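Local coordinates for protein endo-1,4-beta-xylanase (Bacteroides thetaiotaomicron VPI-5482, PDB 3KST) that probably hydrolyses glycosidic bonds in xylan-type plant polysaccharides as a calcium-binding glycoside hydrolase of family 43, at residues R278-A286 with I295-R303. Sequence-based numbering, arbitrary orientation.
Sequences RTSYIKDFA and ISGTVIKPR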
loop_
_atom_site.group_PDB
_atom_site.type_symbol
_atom_site.label_atom_id
_atom_site.label_comp_id
_atom_site.label_asym_id
_atom_site.label_seq_id
_atom_site.Cartn_x
_atom_site.Cartn_y
_atom_site.Cartn_z
ATOM N N ARG A 278 -10.912 -1.884 10.679
ATOM C CA ARG A 278 -10.357 -2.782 9.662
ATOM C C ARG A 278 -9.066 -3.440 10.203
ATOM O O ARG A 278 -8.326 -2.838 11.009
ATOM C CB ARG A 278 -10.097 -2.046 8.354
ATOM C CG ARG A 278 -11.382 -1.573 7.658
ATOM C CD ARG A 278 -11.086 -0.612 6.523
ATOM N NE ARG A 278 -10.531 0.632 7.082
ATOM C CZ ARG A 278 -9.863 1.573 6.400
ATOM N NH1 ARG A 278 -9.627 1.457 5.089
ATOM N NH2 ARG A 278 -9.418 2.645 7.059
ATOM N N THR A 279 -8.832 -4.676 9.773
ATOM C CA THR A 279 -7.659 -5.474 10.148
ATOM C C THR A 279 -7.111 -6.144 8.905
ATOM O O THR A 279 -7.799 -6.216 7.885
ATOM C CB THR A 279 -7.979 -6.492 11.264
ATOM O OG1 THR A 279 -8.630 -7.646 10.710
ATOM C CG2 THR A 279 -8.862 -5.855 12.373
ATOM N N SER A 280 -5.870 -6.634 8.982
ATOM C CA SER A 280 -5.170 -7.147 7.816
ATOM C C SER A 280 -4.937 -8.644 7.808
ATOM O O SER A 280 -4.894 -9.279 8.857
ATOM C CB SER A 280 -3.888 -6.354 7.597
ATOM O OG SER A 280 -4.230 -5.051 7.153
ATOM N N TYR A 281 -4.821 -9.163 6.590
ATOM C CA TYR A 281 -4.758 -10.600 6.252
ATOM C C TYR A 281 -3.768 -10.812 5.104
ATOM O O TYR A 281 -3.408 -9.868 4.403
ATOM C CB TYR A 281 -6.146 -11.091 5.818
ATOM C CG TYR A 281 -7.201 -10.953 6.900
ATOM C CD1 TYR A 281 -7.353 -11.943 7.862
ATOM C CD2 TYR A 281 -8.015 -9.811 6.991
ATOM C CE1 TYR A 281 -8.288 -11.819 8.876
ATOM C CE2 TYR A 281 -8.954 -9.659 7.997
ATOM C CZ TYR A 281 -9.077 -10.685 8.961
ATOM O OH TYR A 281 -10.007 -10.562 9.957
ATOM N N ILE A 282 -3.342 -12.056 4.908
ATOM C CA ILE A 282 -2.365 -12.408 3.859
ATOM C C ILE A 282 -2.809 -13.614 3.000
ATOM O O ILE A 282 -3.235 -14.632 3.533
ATOM C CB ILE A 282 -1.001 -12.687 4.463
ATOM C CG1 ILE A 282 -0.412 -11.435 5.149
ATOM C CG2 ILE A 282 -0.002 -13.198 3.386
ATOM C CD1 ILE A 282 0.853 -11.747 5.960
ATOM N N LYS A 283 -2.692 -13.474 1.675
ATOM C CA LYS A 283 -2.989 -14.537 0.702
ATOM C C LYS A 283 -1.748 -14.727 -0.161
ATOM O O LYS A 283 -0.771 -13.984 -0.021
ATOM C CB LYS A 283 -4.241 -14.177 -0.116
ATOM C CG LYS A 283 -5.553 -14.450 0.635
ATOM C CD LYS A 283 -6.826 -13.995 -0.139
ATOM C CE LYS A 283 -7.255 -14.941 -1.248
ATOM N NZ LYS A 283 -7.863 -16.249 -0.806
ATOM N N ASP A 284 -1.769 -15.733 -1.030
ATOM C CA ASP A 284 -0.685 -15.954 -1.962
ATOM C C ASP A 284 -0.816 -14.980 -3.129
ATOM O O ASP A 284 -1.901 -14.476 -3.402
ATOM C CB ASP A 284 -0.659 -17.397 -2.449
ATOM C CG ASP A 284 -0.402 -18.369 -1.324
ATOM O OD1 ASP A 284 0.613 -18.187 -0.618
ATOM O OD2 ASP A 284 -1.204 -19.288 -1.151
ATOM N N PHE A 285 0.320 -14.704 -3.761
ATOM C CA PHE A 285 0.423 -13.785 -4.889
ATOM C C PHE A 285 1.377 -14.330 -5.933
ATOM O O PHE A 285 2.448 -14.811 -5.592
ATOM C CB PHE A 285 0.997 -12.449 -4.422
ATOM C CG PHE A 285 1.043 -11.412 -5.495
ATOM C CD1 PHE A 285 -0.116 -10.776 -5.885
ATOM C CD2 PHE A 285 2.235 -11.102 -6.143
ATOM C CE1 PHE A 285 -0.087 -9.802 -6.893
ATOM C CE2 PHE A 285 2.286 -10.141 -7.134
ATOM C CZ PHE A 285 1.107 -9.503 -7.533
ATOM N N ALA A 286 1.022 -14.195 -7.203
ATOM C CA ALA A 286 1.953 -14.603 -8.264
ATOM C C ALA A 286 1.614 -13.994 -9.602
ATOM O O ALA A 286 0.477 -13.618 -9.841
ATOM C CB ALA A 286 2.034 -16.125 -8.380
ATOM N N ILE A 295 -4.223 -13.644 -6.946
ATOM C CA ILE A 295 -4.240 -13.492 -5.501
ATOM C C ILE A 295 -5.130 -14.678 -5.125
ATOM O O ILE A 295 -6.275 -14.768 -5.604
ATOM C CB ILE A 295 -4.836 -12.161 -5.041
ATOM C CG1 ILE A 295 -3.905 -11.006 -5.389
ATOM C CG2 ILE A 295 -5.073 -12.172 -3.511
ATOM C CD1 ILE A 295 -4.589 -9.630 -5.168
ATOM N N SER A 296 -4.590 -15.578 -4.320
ATOM C CA SER A 296 -5.252 -16.845 -3.993
ATOM C C SER A 296 -4.760 -17.494 -2.703
ATOM O O SER A 296 -3.916 -16.959 -1.983
ATOM C CB SER A 296 -5.021 -17.814 -5.163
ATOM O OG SER A 296 -3.655 -18.142 -5.241
ATOM N N GLY A 297 -5.312 -18.669 -2.413
ATOM C CA GLY A 297 -4.887 -19.449 -1.266
ATOM C C GLY A 297 -5.638 -19.183 0.010
ATOM O O GLY A 297 -6.402 -18.217 0.147
ATOM N N THR A 298 -5.418 -20.083 0.963
ATOM C CA THR A 298 -6.031 -19.993 2.274
ATOM C C THR A 298 -5.488 -18.734 2.951
ATOM O O THR A 298 -4.279 -18.510 2.953
ATOM C CB THR A 298 -5.705 -21.222 3.152
ATOM O OG1 THR A 298 -5.980 -22.438 2.419
ATOM C CG2 THR A 298 -6.523 -21.204 4.464
ATOM N N VAL A 299 -6.394 -17.914 3.468
ATOM C CA VAL A 299 -6.041 -16.703 4.226
ATOM C C VAL A 299 -5.240 -16.971 5.523
ATOM O O VAL A 299 -5.655 -17.787 6.351
ATOM C CB VAL A 299 -7.338 -15.904 4.592
ATOM C CG1 VAL A 299 -7.086 -14.881 5.670
ATOM C CG2 VAL A 299 -7.968 -15.223 3.340
ATOM N N ILE A 300 -4.079 -16.314 5.669
ATOM C CA ILE A 300 -3.342 -16.310 6.950
ATOM C C ILE A 300 -4.024 -15.220 7.778
ATOM O O ILE A 300 -4.081 -14.059 7.328
ATOM C CB ILE A 300 -1.854 -15.934 6.802
ATOM C CG1 ILE A 300 -1.097 -16.935 5.916
ATOM C CG2 ILE A 300 -1.190 -15.796 8.198
ATOM C CD1 ILE A 300 0.359 -16.547 5.657
ATOM N N LYS A 301 -4.490 -15.589 8.972
ATOM C CA LYS A 301 -5.160 -14.682 9.907
ATOM C C LYS A 301 -4.101 -14.303 10.917
ATOM O O LYS A 301 -3.884 -15.057 11.869
ATOM C CB LYS A 301 -6.321 -15.382 10.613
ATOM C CG LYS A 301 -7.514 -15.654 9.728
ATOM C CD LYS A 301 -8.675 -16.184 10.559
ATOM C CE LYS A 301 -9.896 -16.403 9.700
ATOM N NZ LYS A 301 -10.939 -17.117 10.468
ATOM N N PRO A 302 -3.405 -13.163 10.707
ATOM C CA PRO A 302 -2.339 -12.830 11.655
ATOM C C PRO A 302 -2.849 -12.383 13.038
ATOM O O PRO A 302 -4.009 -11.997 13.205
ATOM C CB PRO A 302 -1.590 -11.700 10.930
ATOM C CG PRO A 302 -2.681 -10.960 10.259
ATOM C CD PRO A 302 -3.631 -12.051 9.759
ATOM N N ARG A 303 -1.981 -12.454 14.036
ATOM C CA ARG A 303 -2.315 -11.985 15.401
ATOM C C ARG A 303 -1.096 -11.279 15.947
ATOM O O ARG A 303 0.005 -11.485 15.418
ATOM C CB ARG A 303 -2.711 -13.157 16.303
ATOM C CG ARG A 303 -1.665 -14.251 16.379
ATOM C CD ARG A 303 -2.060 -15.328 17.353
ATOM N NE ARG A 303 -0.915 -16.195 17.647
ATOM C CZ ARG A 303 -0.854 -17.084 18.650
ATOM N NH1 ARG A 303 -1.877 -17.282 19.502
ATOM N NH2 ARG A 303 0.261 -17.795 18.807
HETATM O O HOH W 1 -8.361 -17.767 -3.200
HETATM O O HOH W 2 -2.523 -20.235 -3.718
#
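Two consecutive bends in K283, chi3 78° and chi4 72°, curl the end of its chain toward the 296-297 backbone and bring NZ to G297 O, while chi1 of V299 (164°) sets CG1 anti to the backbone N and splits the two methyls between the side chains of Y281 and K283. The K283 NZ to G297 O hydrogen bond is short, 2.6 Å, and lies in the carbonyl plane; a salt bridge to D241 and a water give the ammonium group further partners. V299 CG2 rests on K283 CG at 3.7 Å, and V299 CG1 meets Y281 CD1, also at 3.7 Å, an oblique approach to the ring. Replacing K283 with an alanine is likely to strip G297 O of its lysine bond, deprive D241 of its salt-bridge partner and take away the methylenes against which V299 CG2 rests.

K283 lies opposite a beta bulge in the partner strand. On one side of it I282 and I300 form an antiparallel hydrogen-bonded pair, I300 N to I282 O being 2.8 Å, and their side chains run side by side with I282 CG2 4.1 Å from I300 CD1. On the other, D284 and S296 form the second such pair, D284 N to S296 O at 2.6 Å, and a water links D284 OD2 to S296 OG. Between these pairs K283 faces three residues, G297 to V299, where the chain turns a corner; G297, with positive phi, leaves no room for a CB beside D284 OD2. Next to the D284-S296 pair, I295 CG1 touches the edge of the F285 ring, 3.8 Å from CD1, on the face away from D284 and S296.

Strand 293-305 thus forms a hairpin with 279-287, next in order after 250-256 and 262-268, and also pairs in parallel with 60-69, probably joining the last and first blades of the five-bladed beta-propeller of glycoside hydrolase family 43.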